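Local coordinates for pectate lyase (PDB 1RU4), which cleaves pectate, the polygalacturonate of plant cell walls, by beta-elimination, at residues F110-G114 against D115-F119. Numbering follows the deposited sequence.
Sequences FYVTG and DYWYF
D115 OD2 is gripped by two donors: a water at 2.9 Å, which also donates to T113 O at 2.6 Å, and the backbone N of S137. The water thus ties together D115 OD2 and T113 O, two acceptors 4.3 Å apart that could not bond directly. With CG anti to its own carbonyl carbon (chi1 -59°), D115 folds its carboxylate back beside the G114–D115 peptide, OD2 lying 3.3 Å from G114 C. Beyond this water-bridged end, the chain enters the turn along 110-112 and leaves it along 117-119, the two N-to-C directions at 149° and the axes 11.1 Å apart at closest approach. Side chains rather than backbone bonds bridge that gap. V112 reaches inward with both methyls, CG1 to W117 CD1 at 4.0 Å and CG2 toward the F119 ring. The indole also turns its edge to the G114 carbonyl carbon. Further from the turn, the F110 and F119 side chains come from opposite sides and meet at their CE2 atoms, 3.8 Å apart, the ring planes inclined at 31°. On the preceding coil, F72 meets both F110 and W117, V84 flanks W117 and F119, and K74 O and S75 OG accept hydrogen bonds from W117 NE1 and D115 N. This is a corner between two faces of the right-handed parallel beta-helix, with V112, W117 and the phenylalanines filling its interior. The chemistry divides accordingly: dispersion contacts join the two faces inside, while S137 N and the N139 side chain, which bonds G114 O and W117 N, take up several of the turn's polar groups and tie it to the following coil.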
ATOM      1  N   PHE A 110     -12.139   8.080   4.885  1.00  4.77           N
ATOM      2  CA  PHE A 110     -12.009   9.143   3.885  1.00  5.60           C
ATOM      3  C   PHE A 110     -12.652   8.678   2.576  1.00  5.67           C
ATOM      4  O   PHE A 110     -12.233   7.678   1.998  1.00  8.18           O
ATOM      5  CB  PHE A 110     -10.533   9.460   3.602  1.00  5.91           C
ATOM      6  CG  PHE A 110      -9.825  10.211   4.703  1.00  5.36           C
ATOM      7  CD1 PHE A 110     -10.459  10.517   5.905  1.00  5.26           C
ATOM      8  CD2 PHE A 110      -8.504  10.616   4.524  1.00  7.22           C
ATOM      9  CE1 PHE A 110      -9.786  11.213   6.911  1.00  4.93           C
ATOM     10  CE2 PHE A 110      -7.823  11.312   5.521  1.00  7.45           C
ATOM     11  CZ  PHE A 110      -8.464  11.612   6.717  1.00  5.55           C
ATOM     12  N   TYR A 111     -13.674   9.395   2.117  1.00  5.53           N
ATOM     13  CA  TYR A 111     -14.308   9.094   0.836  1.00  5.71           C
ATOM     14  C   TYR A 111     -13.843  10.175  -0.139  1.00  5.77           C
ATOM     15  O   TYR A 111     -14.305  11.315  -0.084  1.00  6.28           O
ATOM     16  CB  TYR A 111     -15.835   9.111   0.986  1.00  5.85           C
ATOM     17  CG  TYR A 111     -16.631   8.719  -0.248  1.00  7.30           C
ATOM     18  CD1 TYR A 111     -17.909   9.235  -0.455  1.00  9.27           C
ATOM     19  CD2 TYR A 111     -16.127   7.816  -1.188  1.00  7.83           C
ATOM     20  CE1 TYR A 111     -18.671   8.862  -1.559  1.00 10.26           C
ATOM     21  CE2 TYR A 111     -16.886   7.436  -2.304  1.00  9.34           C
ATOM     22  CZ  TYR A 111     -18.157   7.965  -2.478  1.00  9.97           C
ATOM     23  OH  TYR A 111     -18.922   7.601  -3.566  1.00 11.94           O
ATOM     24  N   VAL A 112     -12.884   9.823  -0.991  1.00  5.67           N
ATOM     25  CA  VAL A 112     -12.285  10.789  -1.909  1.00  6.24           C
ATOM     26  C   VAL A 112     -12.909  10.720  -3.300  1.00  6.74           C
ATOM     27  O   VAL A 112     -12.579   9.845  -4.101  1.00  6.75           O
ATOM     28  CB  VAL A 112     -10.748  10.587  -2.003  1.00  7.08           C
ATOM     29  CG1 VAL A 112     -10.112  11.676  -2.859  1.00  8.14           C
ATOM     30  CG2 VAL A 112     -10.130  10.586  -0.608  1.00  7.67           C
ATOM     31  N   THR A 113     -13.828  11.644  -3.573  1.00  6.26           N
ATOM     32  CA  THR A 113     -14.511  11.695  -4.864  1.00  7.32           C
ATOM     33  C   THR A 113     -13.922  12.770  -5.769  1.00  7.30           C
ATOM     34  O   THR A 113     -14.091  12.726  -6.991  1.00  8.55           O
ATOM     35  CB  THR A 113     -16.022  11.960  -4.696  1.00  8.66           C
ATOM     36  OG1 THR A 113     -16.224  13.260  -4.126  1.00  9.78           O
ATOM     37  CG2 THR A 113     -16.645  10.917  -3.789  1.00  9.03           C
ATOM     38  N   GLY A 114     -13.242  13.738  -5.156  1.00  7.17           N
ATOM     39  CA  GLY A 114     -12.614  14.813  -5.904  1.00  7.97           C
ATOM     40  C   GLY A 114     -11.253  14.437  -6.458  1.00  7.15           C
ATOM     41  O   GLY A 114     -10.766  13.325  -6.232  1.00  7.36           O
ATOM     42  N   ASP A 115     -10.641  15.372  -7.181  1.00  7.54           N
ATOM     43  CA  ASP A 115      -9.345  15.157  -7.819  1.00  8.13           C
ATOM     44  C   ASP A 115      -8.253  16.028  -7.201  1.00  8.11           C
ATOM     45  O   ASP A 115      -8.535  17.025  -6.537  1.00  8.61           O
ATOM     46  CB  ASP A 115      -9.414  15.501  -9.317  1.00  8.54           C
ATOM     47  CG  ASP A 115     -10.449  14.688 -10.078  1.00 11.17           C
ATOM     48  OD1 ASP A 115     -10.871  15.156 -11.157  1.00 13.67           O
ATOM     49  OD2 ASP A 115     -10.834  13.591  -9.631  1.00 10.17           O
ATOM     50  N   TYR A 116      -7.006  15.649  -7.460  1.00  8.38           N
ATOM     51  CA  TYR A 116      -5.832  16.423  -7.065  1.00  8.04           C
ATOM     52  C   TYR A 116      -5.677  16.750  -5.582  1.00  8.59           C
ATOM     53  O   TYR A 116      -5.317  17.872  -5.216  1.00  9.47           O
ATOM     54  CB  TYR A 116      -5.723  17.699  -7.915  1.00  8.48           C
ATOM     55  CG  TYR A 116      -5.417  17.434  -9.374  1.00 10.12           C
ATOM     56  CD1 TYR A 116      -6.428  17.458 -10.335  1.00 11.41           C
ATOM     57  CD2 TYR A 116      -4.118  17.146  -9.791  1.00 10.67           C
ATOM     58  CE1 TYR A 116      -6.153  17.200 -11.677  1.00 12.83           C
ATOM     59  CE2 TYR A 116      -3.832  16.886 -11.131  1.00 12.39           C
ATOM     60  CZ  TYR A 116      -4.855  16.914 -12.066  1.00 13.01           C
ATOM     61  OH  TYR A 116      -4.580  16.652 -13.388  1.00 17.80           O
ATOM     62  N   TRP A 117      -5.961  15.770  -4.732  1.00  7.19           N
ATOM     63  CA  TRP A 117      -5.697  15.904  -3.303  1.00  5.99           C
ATOM     64  C   TRP A 117      -4.284  15.388  -3.059  1.00  5.40           C
ATOM     65  O   TRP A 117      -3.809  14.511  -3.781  1.00  6.74           O
ATOM     66  CB  TRP A 117      -6.687  15.076  -2.479  1.00  5.32           C
ATOM     67  CG  TRP A 117      -8.044  15.685  -2.389  1.00  5.75           C
ATOM     68  CD1 TRP A 117      -9.078  15.514  -3.263  1.00  7.75           C
ATOM     69  CD2 TRP A 117      -8.511  16.597  -1.389  1.00  6.74           C
ATOM     70  NE1 TRP A 117     -10.157  16.270  -2.875  1.00  7.54           N
ATOM     71  CE2 TRP A 117      -9.837  16.945  -1.727  1.00  7.09           C
ATOM     72  CE3 TRP A 117      -7.936  17.155  -0.238  1.00  6.36           C
ATOM     73  CZ2 TRP A 117     -10.602  17.831  -0.957  1.00  8.18           C
ATOM     74  CZ3 TRP A 117      -8.697  18.037   0.531  1.00  8.05           C
ATOM     75  CH2 TRP A 117     -10.017  18.365   0.165  1.00  9.72           C
ATOM     76  N   TYR A 118      -3.610  15.943  -2.058  1.00  6.57           N
ATOM     77  CA  TYR A 118      -2.272  15.477  -1.708  1.00  5.44           C
ATOM     78  C   TYR A 118      -2.169  15.339  -0.190  1.00  6.38           C
ATOM     79  O   TYR A 118      -2.036  16.329   0.526  1.00  6.67           O
ATOM     80  CB  TYR A 118      -1.198  16.438  -2.244  1.00  5.61           C
ATOM     81  CG  TYR A 118       0.170  15.804  -2.379  1.00  6.88           C
ATOM     82  CD1 TYR A 118       0.745  15.611  -3.632  1.00  7.62           C
ATOM     83  CD2 TYR A 118       0.867  15.352  -1.257  1.00  7.46           C
ATOM     84  CE1 TYR A 118       1.978  14.974  -3.770  1.00 10.34           C
ATOM     85  CE2 TYR A 118       2.100  14.713  -1.380  1.00  8.79           C
ATOM     86  CZ  TYR A 118       2.646  14.525  -2.642  1.00  9.28           C
ATOM     87  OH  TYR A 118       3.845  13.859  -2.780  1.00 10.90           O
ATOM     88  N   PHE A 119      -2.262  14.098   0.285  1.00  5.79           N
ATOM     89  CA  PHE A 119      -2.189  13.791   1.715  1.00  5.66           C
ATOM     90  C   PHE A 119      -0.773  13.384   2.109  1.00  5.77           C
ATOM     91  O   PHE A 119      -0.125  12.625   1.392  1.00  5.96           O
ATOM     92  CB  PHE A 119      -3.134  12.632   2.060  1.00  4.23           C
ATOM     93  CG  PHE A 119      -4.590  12.932   1.841  1.00  5.30           C
ATOM     94  CD1 PHE A 119      -5.188  12.675   0.612  1.00  5.51           C
ATOM     95  CD2 PHE A 119      -5.375  13.434   2.877  1.00  5.72           C
ATOM     96  CE1 PHE A 119      -6.548  12.911   0.413  1.00  5.95           C
ATOM     97  CE2 PHE A 119      -6.735  13.673   2.690  1.00  7.24           C
ATOM     98  CZ  PHE A 119      -7.322  13.411   1.456  1.00  4.67           C
TER
HETATM   99  O   HOH W   1     -13.656  14.057  -9.237  1.00 20.88           O